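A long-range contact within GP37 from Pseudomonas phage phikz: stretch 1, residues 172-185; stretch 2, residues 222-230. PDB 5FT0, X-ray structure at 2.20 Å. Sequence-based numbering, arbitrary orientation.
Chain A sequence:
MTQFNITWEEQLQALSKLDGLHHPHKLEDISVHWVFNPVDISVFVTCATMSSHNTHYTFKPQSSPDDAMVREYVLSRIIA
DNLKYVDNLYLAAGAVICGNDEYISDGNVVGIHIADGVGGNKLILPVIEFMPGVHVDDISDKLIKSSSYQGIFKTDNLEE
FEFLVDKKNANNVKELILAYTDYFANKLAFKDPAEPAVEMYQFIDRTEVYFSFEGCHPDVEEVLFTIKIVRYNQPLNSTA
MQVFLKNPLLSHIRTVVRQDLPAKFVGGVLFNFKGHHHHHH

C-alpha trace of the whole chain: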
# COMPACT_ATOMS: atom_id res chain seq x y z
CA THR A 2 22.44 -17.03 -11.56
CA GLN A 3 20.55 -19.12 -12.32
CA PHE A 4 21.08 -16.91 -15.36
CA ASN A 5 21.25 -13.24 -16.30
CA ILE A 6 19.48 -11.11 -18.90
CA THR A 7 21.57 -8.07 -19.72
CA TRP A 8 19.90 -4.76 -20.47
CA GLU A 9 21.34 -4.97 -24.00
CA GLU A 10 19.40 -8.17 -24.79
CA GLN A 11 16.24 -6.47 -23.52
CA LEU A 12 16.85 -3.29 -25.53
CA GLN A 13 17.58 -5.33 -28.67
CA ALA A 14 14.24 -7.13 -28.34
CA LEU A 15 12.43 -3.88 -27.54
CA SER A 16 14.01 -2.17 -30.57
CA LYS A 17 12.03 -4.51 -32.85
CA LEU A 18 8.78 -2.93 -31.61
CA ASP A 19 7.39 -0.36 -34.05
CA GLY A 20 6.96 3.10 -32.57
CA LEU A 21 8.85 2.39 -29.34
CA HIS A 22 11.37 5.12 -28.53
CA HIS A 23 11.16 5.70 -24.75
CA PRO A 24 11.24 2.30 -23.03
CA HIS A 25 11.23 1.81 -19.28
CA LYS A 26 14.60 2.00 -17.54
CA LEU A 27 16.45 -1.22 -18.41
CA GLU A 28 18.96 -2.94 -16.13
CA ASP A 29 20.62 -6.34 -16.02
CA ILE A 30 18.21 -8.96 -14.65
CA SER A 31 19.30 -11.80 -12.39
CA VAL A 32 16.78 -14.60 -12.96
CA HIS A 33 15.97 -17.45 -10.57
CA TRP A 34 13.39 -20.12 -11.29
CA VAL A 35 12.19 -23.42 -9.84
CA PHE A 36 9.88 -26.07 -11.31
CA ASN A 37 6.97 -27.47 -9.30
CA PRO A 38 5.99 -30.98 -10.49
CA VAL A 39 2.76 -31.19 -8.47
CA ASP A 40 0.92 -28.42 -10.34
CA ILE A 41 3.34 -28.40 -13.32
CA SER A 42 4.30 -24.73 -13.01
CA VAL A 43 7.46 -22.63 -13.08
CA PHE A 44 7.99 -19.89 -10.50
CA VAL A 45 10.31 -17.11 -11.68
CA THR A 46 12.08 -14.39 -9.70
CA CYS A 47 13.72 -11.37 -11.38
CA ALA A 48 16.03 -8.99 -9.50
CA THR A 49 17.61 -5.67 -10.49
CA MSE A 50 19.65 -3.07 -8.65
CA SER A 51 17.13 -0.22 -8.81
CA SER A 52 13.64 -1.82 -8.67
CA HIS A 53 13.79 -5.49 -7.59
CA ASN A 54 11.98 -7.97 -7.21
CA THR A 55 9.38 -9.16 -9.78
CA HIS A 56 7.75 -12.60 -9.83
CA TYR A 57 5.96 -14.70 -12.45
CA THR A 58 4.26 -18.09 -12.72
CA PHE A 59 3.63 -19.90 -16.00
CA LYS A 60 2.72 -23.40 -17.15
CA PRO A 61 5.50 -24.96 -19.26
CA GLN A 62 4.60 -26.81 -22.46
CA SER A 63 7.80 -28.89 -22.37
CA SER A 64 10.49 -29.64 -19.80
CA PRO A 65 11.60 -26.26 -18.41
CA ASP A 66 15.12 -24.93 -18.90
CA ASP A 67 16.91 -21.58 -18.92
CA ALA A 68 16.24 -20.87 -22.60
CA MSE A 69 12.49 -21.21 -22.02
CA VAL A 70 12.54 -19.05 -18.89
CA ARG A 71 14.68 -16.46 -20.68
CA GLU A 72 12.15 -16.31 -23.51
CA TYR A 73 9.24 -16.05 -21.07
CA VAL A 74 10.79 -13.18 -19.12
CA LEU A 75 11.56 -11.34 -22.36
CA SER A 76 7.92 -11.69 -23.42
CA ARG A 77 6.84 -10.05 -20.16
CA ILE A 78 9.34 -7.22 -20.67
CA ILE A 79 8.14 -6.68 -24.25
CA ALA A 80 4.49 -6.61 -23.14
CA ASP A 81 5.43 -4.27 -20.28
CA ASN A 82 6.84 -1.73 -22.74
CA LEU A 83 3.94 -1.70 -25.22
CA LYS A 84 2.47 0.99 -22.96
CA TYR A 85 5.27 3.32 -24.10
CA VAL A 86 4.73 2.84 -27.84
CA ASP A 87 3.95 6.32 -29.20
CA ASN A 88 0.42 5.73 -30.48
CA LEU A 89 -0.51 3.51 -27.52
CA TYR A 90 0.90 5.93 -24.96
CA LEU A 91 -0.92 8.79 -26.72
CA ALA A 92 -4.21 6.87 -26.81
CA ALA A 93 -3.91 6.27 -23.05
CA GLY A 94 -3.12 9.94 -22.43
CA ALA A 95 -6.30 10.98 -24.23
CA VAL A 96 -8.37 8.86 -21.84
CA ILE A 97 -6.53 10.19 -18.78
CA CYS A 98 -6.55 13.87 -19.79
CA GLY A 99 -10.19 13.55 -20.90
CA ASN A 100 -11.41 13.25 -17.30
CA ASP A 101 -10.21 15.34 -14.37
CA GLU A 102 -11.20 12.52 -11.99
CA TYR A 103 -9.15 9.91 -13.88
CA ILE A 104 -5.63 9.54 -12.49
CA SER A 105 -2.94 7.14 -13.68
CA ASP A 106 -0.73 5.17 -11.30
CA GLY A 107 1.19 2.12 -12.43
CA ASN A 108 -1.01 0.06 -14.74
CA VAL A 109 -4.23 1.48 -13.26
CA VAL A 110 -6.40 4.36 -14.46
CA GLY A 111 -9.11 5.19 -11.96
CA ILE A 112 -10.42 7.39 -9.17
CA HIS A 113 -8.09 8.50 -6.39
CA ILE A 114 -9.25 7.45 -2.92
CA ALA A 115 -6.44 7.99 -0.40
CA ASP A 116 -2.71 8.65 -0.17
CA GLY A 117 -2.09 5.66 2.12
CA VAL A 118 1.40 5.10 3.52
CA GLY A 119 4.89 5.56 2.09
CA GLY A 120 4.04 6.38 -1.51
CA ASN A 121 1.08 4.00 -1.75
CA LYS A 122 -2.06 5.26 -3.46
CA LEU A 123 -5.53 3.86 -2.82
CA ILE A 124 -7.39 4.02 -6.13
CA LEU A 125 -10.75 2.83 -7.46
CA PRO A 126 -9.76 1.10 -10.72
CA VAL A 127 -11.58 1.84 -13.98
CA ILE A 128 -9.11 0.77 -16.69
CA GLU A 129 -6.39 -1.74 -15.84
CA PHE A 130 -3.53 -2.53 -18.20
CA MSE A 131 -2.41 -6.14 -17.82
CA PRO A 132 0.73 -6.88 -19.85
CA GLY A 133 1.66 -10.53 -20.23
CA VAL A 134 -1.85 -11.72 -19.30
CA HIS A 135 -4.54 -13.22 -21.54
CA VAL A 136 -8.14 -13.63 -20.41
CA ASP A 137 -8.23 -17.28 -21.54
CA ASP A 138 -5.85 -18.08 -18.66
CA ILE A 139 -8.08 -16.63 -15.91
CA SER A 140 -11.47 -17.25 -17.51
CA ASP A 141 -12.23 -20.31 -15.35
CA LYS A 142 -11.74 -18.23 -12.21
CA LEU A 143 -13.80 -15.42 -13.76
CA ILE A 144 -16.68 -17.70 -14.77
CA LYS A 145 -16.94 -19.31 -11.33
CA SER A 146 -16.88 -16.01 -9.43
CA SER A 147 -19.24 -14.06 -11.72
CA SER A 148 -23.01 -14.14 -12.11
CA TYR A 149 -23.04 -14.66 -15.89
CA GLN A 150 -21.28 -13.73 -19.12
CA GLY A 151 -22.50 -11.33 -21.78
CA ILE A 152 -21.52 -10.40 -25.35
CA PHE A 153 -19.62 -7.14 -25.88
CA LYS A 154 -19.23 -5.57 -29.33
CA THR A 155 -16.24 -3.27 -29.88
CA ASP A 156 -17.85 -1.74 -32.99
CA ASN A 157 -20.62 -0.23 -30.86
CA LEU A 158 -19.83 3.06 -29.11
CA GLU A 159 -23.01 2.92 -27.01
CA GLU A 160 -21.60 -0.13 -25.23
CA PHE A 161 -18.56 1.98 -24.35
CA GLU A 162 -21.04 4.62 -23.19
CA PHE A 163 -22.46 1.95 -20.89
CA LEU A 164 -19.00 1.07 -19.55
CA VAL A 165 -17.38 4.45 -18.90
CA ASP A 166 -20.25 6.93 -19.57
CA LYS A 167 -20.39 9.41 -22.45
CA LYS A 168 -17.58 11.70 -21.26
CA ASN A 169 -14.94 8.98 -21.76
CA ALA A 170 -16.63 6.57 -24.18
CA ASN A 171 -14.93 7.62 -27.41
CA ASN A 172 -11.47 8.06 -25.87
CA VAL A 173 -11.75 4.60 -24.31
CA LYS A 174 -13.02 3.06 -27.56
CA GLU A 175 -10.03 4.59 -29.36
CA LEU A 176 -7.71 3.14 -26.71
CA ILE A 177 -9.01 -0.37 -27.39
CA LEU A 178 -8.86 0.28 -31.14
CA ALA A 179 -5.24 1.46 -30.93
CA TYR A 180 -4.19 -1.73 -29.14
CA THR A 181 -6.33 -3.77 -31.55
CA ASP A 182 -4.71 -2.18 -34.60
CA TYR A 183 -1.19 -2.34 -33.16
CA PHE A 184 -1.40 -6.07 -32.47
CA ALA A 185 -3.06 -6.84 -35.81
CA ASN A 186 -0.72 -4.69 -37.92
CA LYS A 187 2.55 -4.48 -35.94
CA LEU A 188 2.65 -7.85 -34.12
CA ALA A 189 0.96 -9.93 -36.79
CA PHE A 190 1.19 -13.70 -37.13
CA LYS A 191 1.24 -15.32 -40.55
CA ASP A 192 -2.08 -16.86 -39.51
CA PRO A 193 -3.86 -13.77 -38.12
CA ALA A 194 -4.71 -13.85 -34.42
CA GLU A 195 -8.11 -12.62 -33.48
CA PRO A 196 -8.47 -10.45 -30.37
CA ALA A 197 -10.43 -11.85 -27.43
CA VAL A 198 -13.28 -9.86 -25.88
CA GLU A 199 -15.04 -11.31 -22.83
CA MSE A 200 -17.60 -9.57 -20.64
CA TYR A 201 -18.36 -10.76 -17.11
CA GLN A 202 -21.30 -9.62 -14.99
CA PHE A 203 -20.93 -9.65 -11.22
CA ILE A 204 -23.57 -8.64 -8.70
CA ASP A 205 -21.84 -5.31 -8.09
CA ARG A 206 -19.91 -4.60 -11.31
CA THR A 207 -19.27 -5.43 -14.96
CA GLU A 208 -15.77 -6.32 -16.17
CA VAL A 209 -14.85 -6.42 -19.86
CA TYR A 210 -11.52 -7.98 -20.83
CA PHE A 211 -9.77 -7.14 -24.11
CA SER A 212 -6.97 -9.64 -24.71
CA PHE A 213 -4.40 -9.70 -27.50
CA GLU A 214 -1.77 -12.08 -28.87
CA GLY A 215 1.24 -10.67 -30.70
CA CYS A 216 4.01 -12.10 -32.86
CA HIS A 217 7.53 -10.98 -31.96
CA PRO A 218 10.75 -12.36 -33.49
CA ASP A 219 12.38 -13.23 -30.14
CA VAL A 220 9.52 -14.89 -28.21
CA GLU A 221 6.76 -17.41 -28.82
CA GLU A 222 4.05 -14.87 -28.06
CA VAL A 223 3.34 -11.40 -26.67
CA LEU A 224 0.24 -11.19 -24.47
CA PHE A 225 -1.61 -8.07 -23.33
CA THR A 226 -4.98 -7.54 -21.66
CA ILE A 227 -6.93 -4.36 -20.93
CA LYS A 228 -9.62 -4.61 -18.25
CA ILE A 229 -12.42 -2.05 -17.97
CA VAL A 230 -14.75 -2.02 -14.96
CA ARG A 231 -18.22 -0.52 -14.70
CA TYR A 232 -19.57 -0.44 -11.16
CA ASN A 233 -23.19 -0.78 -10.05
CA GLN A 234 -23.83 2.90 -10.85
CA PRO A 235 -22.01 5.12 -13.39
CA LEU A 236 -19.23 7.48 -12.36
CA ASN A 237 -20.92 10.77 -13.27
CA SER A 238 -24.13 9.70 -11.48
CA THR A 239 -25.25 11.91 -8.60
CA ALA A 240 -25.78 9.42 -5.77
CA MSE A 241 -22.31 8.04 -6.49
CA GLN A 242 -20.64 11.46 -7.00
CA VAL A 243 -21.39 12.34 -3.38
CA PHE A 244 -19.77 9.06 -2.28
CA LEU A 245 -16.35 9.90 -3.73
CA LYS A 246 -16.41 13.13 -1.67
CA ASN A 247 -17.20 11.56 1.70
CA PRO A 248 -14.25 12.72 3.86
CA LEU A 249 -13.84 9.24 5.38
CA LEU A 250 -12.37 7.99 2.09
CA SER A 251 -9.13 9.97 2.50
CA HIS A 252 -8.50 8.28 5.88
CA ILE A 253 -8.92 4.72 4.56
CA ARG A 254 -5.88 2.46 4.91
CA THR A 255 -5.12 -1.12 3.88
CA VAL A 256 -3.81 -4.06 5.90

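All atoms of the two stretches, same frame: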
# COMPACT_ATOMS: atom_id res chain seq x y z
N ASN A 172 -12.89 8.20 -26.18
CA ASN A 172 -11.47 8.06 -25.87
C ASN A 172 -11.12 6.63 -25.50
O ASN A 172 -10.07 6.11 -25.89
CB ASN A 172 -11.08 9.01 -24.74
CG ASN A 172 -11.07 10.47 -25.17
OD1 ASN A 172 -10.79 10.78 -26.33
ND2 ASN A 172 -11.39 11.36 -24.24
N VAL A 173 -12.00 5.97 -24.73
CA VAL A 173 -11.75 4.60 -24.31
C VAL A 173 -11.88 3.65 -25.50
O VAL A 173 -11.07 2.72 -25.66
CB VAL A 173 -12.70 4.21 -23.17
CG1 VAL A 173 -12.63 2.73 -22.89
CG2 VAL A 173 -12.35 5.00 -21.91
N LYS A 174 -12.88 3.86 -26.35
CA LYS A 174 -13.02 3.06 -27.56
C LYS A 174 -11.80 3.19 -28.46
O LYS A 174 -11.35 2.20 -29.05
CB LYS A 174 -14.29 3.48 -28.31
CG LYS A 174 -14.52 2.78 -29.64
CD LYS A 174 -15.94 3.05 -30.14
CE LYS A 174 -15.97 3.37 -31.63
NZ LYS A 174 -15.66 2.19 -32.48
N GLU A 175 -11.24 4.40 -28.56
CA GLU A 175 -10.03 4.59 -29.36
C GLU A 175 -8.82 3.93 -28.71
O GLU A 175 -7.89 3.52 -29.42
CB GLU A 175 -9.78 6.08 -29.58
CG GLU A 175 -10.80 6.75 -30.49
CD GLU A 175 -10.83 6.15 -31.88
OE1 GLU A 175 -9.74 5.97 -32.48
OE2 GLU A 175 -11.94 5.85 -32.38
N LEU A 176 -8.80 3.84 -27.38
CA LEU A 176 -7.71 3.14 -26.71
C LEU A 176 -7.72 1.66 -27.07
O LEU A 176 -6.68 1.09 -27.43
CB LEU A 176 -7.82 3.32 -25.19
CG LEU A 176 -6.92 2.44 -24.32
CD1 LEU A 176 -5.46 2.74 -24.58
CD2 LEU A 176 -7.25 2.63 -22.85
N ILE A 177 -8.89 1.02 -26.98
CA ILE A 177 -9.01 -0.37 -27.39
C ILE A 177 -8.64 -0.54 -28.85
O ILE A 177 -7.91 -1.47 -29.23
CB ILE A 177 -10.44 -0.88 -27.11
CG1 ILE A 177 -10.76 -0.78 -25.62
CG2 ILE A 177 -10.62 -2.31 -27.62
CD1 ILE A 177 -9.77 -1.50 -24.73
N LEU A 178 -9.14 0.36 -29.71
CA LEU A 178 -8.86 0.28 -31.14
C LEU A 178 -7.36 0.37 -31.41
O LEU A 178 -6.82 -0.38 -32.23
CB LEU A 178 -9.61 1.40 -31.86
CG LEU A 178 -10.28 1.08 -33.20
CD1 LEU A 178 -11.44 0.11 -32.99
CD2 LEU A 178 -10.77 2.36 -33.86
N ALA A 179 -6.68 1.29 -30.73
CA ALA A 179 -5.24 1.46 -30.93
C ALA A 179 -4.48 0.18 -30.61
O ALA A 179 -3.60 -0.24 -31.37
CB ALA A 179 -4.73 2.62 -30.08
N TYR A 180 -4.81 -0.45 -29.48
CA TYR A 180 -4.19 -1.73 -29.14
C TYR A 180 -4.60 -2.81 -30.13
O TYR A 180 -3.78 -3.66 -30.51
CB TYR A 180 -4.56 -2.14 -27.72
CG TYR A 180 -3.63 -1.56 -26.68
CD1 TYR A 180 -3.82 -0.28 -26.20
CD2 TYR A 180 -2.56 -2.30 -26.21
CE1 TYR A 180 -2.96 0.26 -25.26
CE2 TYR A 180 -1.69 -1.77 -25.27
CZ TYR A 180 -1.90 -0.49 -24.80
OH TYR A 180 -1.04 0.04 -23.87
N THR A 181 -5.86 -2.79 -30.58
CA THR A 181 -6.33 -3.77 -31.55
C THR A 181 -5.57 -3.63 -32.87
O THR A 181 -5.12 -4.63 -33.45
CB THR A 181 -7.83 -3.61 -31.77
OG1 THR A 181 -8.52 -3.75 -30.52
CG2 THR A 181 -8.34 -4.66 -32.75
N ASP A 182 -5.42 -2.40 -33.35
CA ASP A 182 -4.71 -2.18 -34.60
C ASP A 182 -3.23 -2.50 -34.46
O ASP A 182 -2.63 -3.13 -35.34
CB ASP A 182 -4.89 -0.73 -35.07
CG ASP A 182 -6.31 -0.45 -35.53
OD1 ASP A 182 -7.04 -1.42 -35.82
OD2 ASP A 182 -6.68 0.74 -35.62
N TYR A 183 -2.61 -2.09 -33.34
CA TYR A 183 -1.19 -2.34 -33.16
C TYR A 183 -0.88 -3.83 -33.19
O TYR A 183 0.07 -4.26 -33.87
CB TYR A 183 -0.70 -1.73 -31.84
CG TYR A 183 0.81 -1.76 -31.72
CD1 TYR A 183 1.58 -0.73 -32.21
CD2 TYR A 183 1.45 -2.85 -31.14
CE1 TYR A 183 2.96 -0.76 -32.12
CE2 TYR A 183 2.83 -2.89 -31.04
CZ TYR A 183 3.58 -1.84 -31.53
OH TYR A 183 4.95 -1.88 -31.44
N PHE A 184 -1.65 -4.64 -32.47
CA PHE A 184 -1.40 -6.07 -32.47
C PHE A 184 -1.65 -6.69 -33.84
O PHE A 184 -0.89 -7.55 -34.29
CB PHE A 184 -2.25 -6.76 -31.39
CG PHE A 184 -1.55 -6.89 -30.07
CD1 PHE A 184 -1.52 -5.84 -29.17
CD2 PHE A 184 -0.90 -8.07 -29.74
CE1 PHE A 184 -0.87 -5.96 -27.95
CE2 PHE A 184 -0.24 -8.20 -28.52
CZ PHE A 184 -0.23 -7.15 -27.63
N ALA A 185 -2.71 -6.24 -34.52
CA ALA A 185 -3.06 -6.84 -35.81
C ALA A 185 -2.08 -6.44 -36.90
O ALA A 185 -1.78 -7.24 -37.80
CB ALA A 185 -4.48 -6.46 -36.20
N GLU A 222 5.30 -15.61 -28.07
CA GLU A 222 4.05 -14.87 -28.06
C GLU A 222 4.17 -13.65 -27.15
O GLU A 222 4.85 -13.71 -26.12
CB GLU A 222 2.91 -15.77 -27.59
CG GLU A 222 1.52 -15.29 -27.91
CD GLU A 222 0.48 -16.32 -27.51
OE1 GLU A 222 0.70 -17.01 -26.49
OE2 GLU A 222 -0.53 -16.44 -28.21
N VAL A 223 3.52 -12.56 -27.53
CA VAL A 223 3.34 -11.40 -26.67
C VAL A 223 1.87 -11.33 -26.29
O VAL A 223 0.99 -11.36 -27.16
CB VAL A 223 3.79 -10.10 -27.36
CG1 VAL A 223 3.54 -8.91 -26.44
CG2 VAL A 223 5.26 -10.19 -27.73
N LEU A 224 1.60 -11.24 -24.99
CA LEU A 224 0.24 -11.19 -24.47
C LEU A 224 -0.00 -9.84 -23.81
O LEU A 224 0.89 -9.29 -23.17
CB LEU A 224 -0.01 -12.31 -23.45
CG LEU A 224 0.23 -13.75 -23.91
CD1 LEU A 224 -0.01 -14.72 -22.76
CD2 LEU A 224 -0.65 -14.09 -25.10
N PHE A 225 -1.22 -9.32 -23.96
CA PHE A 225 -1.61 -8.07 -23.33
C PHE A 225 -3.12 -8.06 -23.15
O PHE A 225 -3.86 -8.43 -24.06
CB PHE A 225 -1.17 -6.86 -24.16
CG PHE A 225 -1.09 -5.58 -23.37
CD1 PHE A 225 -2.23 -4.88 -23.02
CD2 PHE A 225 0.14 -5.06 -22.99
CE1 PHE A 225 -2.16 -3.71 -22.29
CE2 PHE A 225 0.22 -3.89 -22.26
CZ PHE A 225 -0.93 -3.21 -21.91
N THR A 226 -3.56 -7.65 -21.97
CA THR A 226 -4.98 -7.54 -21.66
C THR A 226 -5.26 -6.15 -21.10
O THR A 226 -4.47 -5.60 -20.33
CB THR A 226 -5.42 -8.62 -20.65
OG1 THR A 226 -5.30 -9.92 -21.25
CG2 THR A 226 -6.87 -8.41 -20.23
N ILE A 227 -6.39 -5.58 -21.51
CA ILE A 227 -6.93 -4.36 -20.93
C ILE A 227 -8.25 -4.71 -20.27
O ILE A 227 -9.13 -5.29 -20.92
CB ILE A 227 -7.12 -3.25 -21.98
CG1 ILE A 227 -5.78 -2.91 -22.64
CG2 ILE A 227 -7.73 -2.02 -21.34
CD1 ILE A 227 -5.89 -1.81 -23.66
N LYS A 228 -8.39 -4.38 -18.99
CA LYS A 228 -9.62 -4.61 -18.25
C LYS A 228 -10.30 -3.28 -17.98
O LYS A 228 -9.65 -2.32 -17.54
CB LYS A 228 -9.35 -5.33 -16.92
CG LYS A 228 -10.62 -5.59 -16.12
CD LYS A 228 -10.35 -6.32 -14.81
CE LYS A 228 -9.72 -5.41 -13.78
NZ LYS A 228 -9.53 -6.11 -12.48
N ILE A 229 -11.60 -3.22 -18.25
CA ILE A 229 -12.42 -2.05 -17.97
C ILE A 229 -13.54 -2.48 -17.04
O ILE A 229 -14.18 -3.51 -17.27
CB ILE A 229 -12.97 -1.42 -19.26
CG1 ILE A 229 -11.81 -1.07 -20.20
CG2 ILE A 229 -13.78 -0.17 -18.94
CD1 ILE A 229 -12.26 -0.54 -21.54
N VAL A 230 -13.77 -1.69 -15.99
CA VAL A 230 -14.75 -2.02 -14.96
C VAL A 230 -15.82 -0.95 -14.93
O VAL A 230 -15.51 0.25 -14.86
CB VAL A 230 -14.09 -2.15 -13.57
CG1 VAL A 230 -15.11 -2.59 -12.53
CG2 VAL A 230 -12.92 -3.12 -13.63

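A helix laid against a β-sheet strand can be held by side-chain packing alone, and this contact in GP37 illustrates the principle. Residues 172-185 belong to a helix that extends beyond both ends of the stretch, and residues 222-230 lie in a strand. Their axes run nearly antiparallel, at 169°, and approach to 10.5 Å, a spacing that leaves room for one layer of interlocking side chains. No hydrogen bond crosses the gap. The backbone polar groups of the helix are instead engaged internally, as in Ile177 N to Val173 O at 3.1 Å, and Thr181 OG1 also donates to Ile177 O, at 2.7 Å.

The two periodicities fit each other. Along the strand every second side chain, from Val223 through Phe225 and Ile227 to Ile229, points toward the helix, whereas Leu224, Thr226 and Lys228 point away. The helix answers at steps of three or four residues: Val173, Ile177, Tyr180 and Phe184 stand opposite Ile229, Ile227, Phe225 and Val223, respectively. The backbones come nearest in the second of these pairs, where Ile177 CA and Ile227 CA are 7.9 Å apart.

Aliphatic contacts dominate one end. Val173 CG1 meets Ile229 CD1 at 3.6 Å. The CA-to-CB bond of Ile177 points sideways, but its m,m rotamer brings the end of the chain nearer the strand, so that CD1 lies 4.0 Å from Ile227 CG2 and 4.2 Å from Ile229 CD1, bridging two successive inward-facing residues. Leu176 adds a looser contact, its CG 4.4 Å from Ile227 CD1. Such pairings have no strong directionality; they gain from close fit and from the exclusion of water.

Aromatic rings take over toward the other end. Ile227 CD1 sits over one face of the Tyr180 ring, 3.8 Å from its centroid and 20° off the normal, a CH-pi arrangement in which a methyl group meets the pi cloud. Tyr180 also reaches Phe225: its CE2 lies 3.6 Å from Phe225 CE1, over a face of the Phe225 ring. The two ring planes are inclined at 32°, with centroids 4.9 Å apart, an oblique pairing.

Phe184 completes the row. Its CZ packs 3.6 Å from Phe225 CB and 4.3 Å from Val223 CG1, while its ring edge approaches the strand backbone, with CE2 3.7 Å from Val223 O. The whole contact buries 406 Å², summed over both sides, and its largest single share falls to Ile227, which touches Leu176, Ile177 and Tyr180.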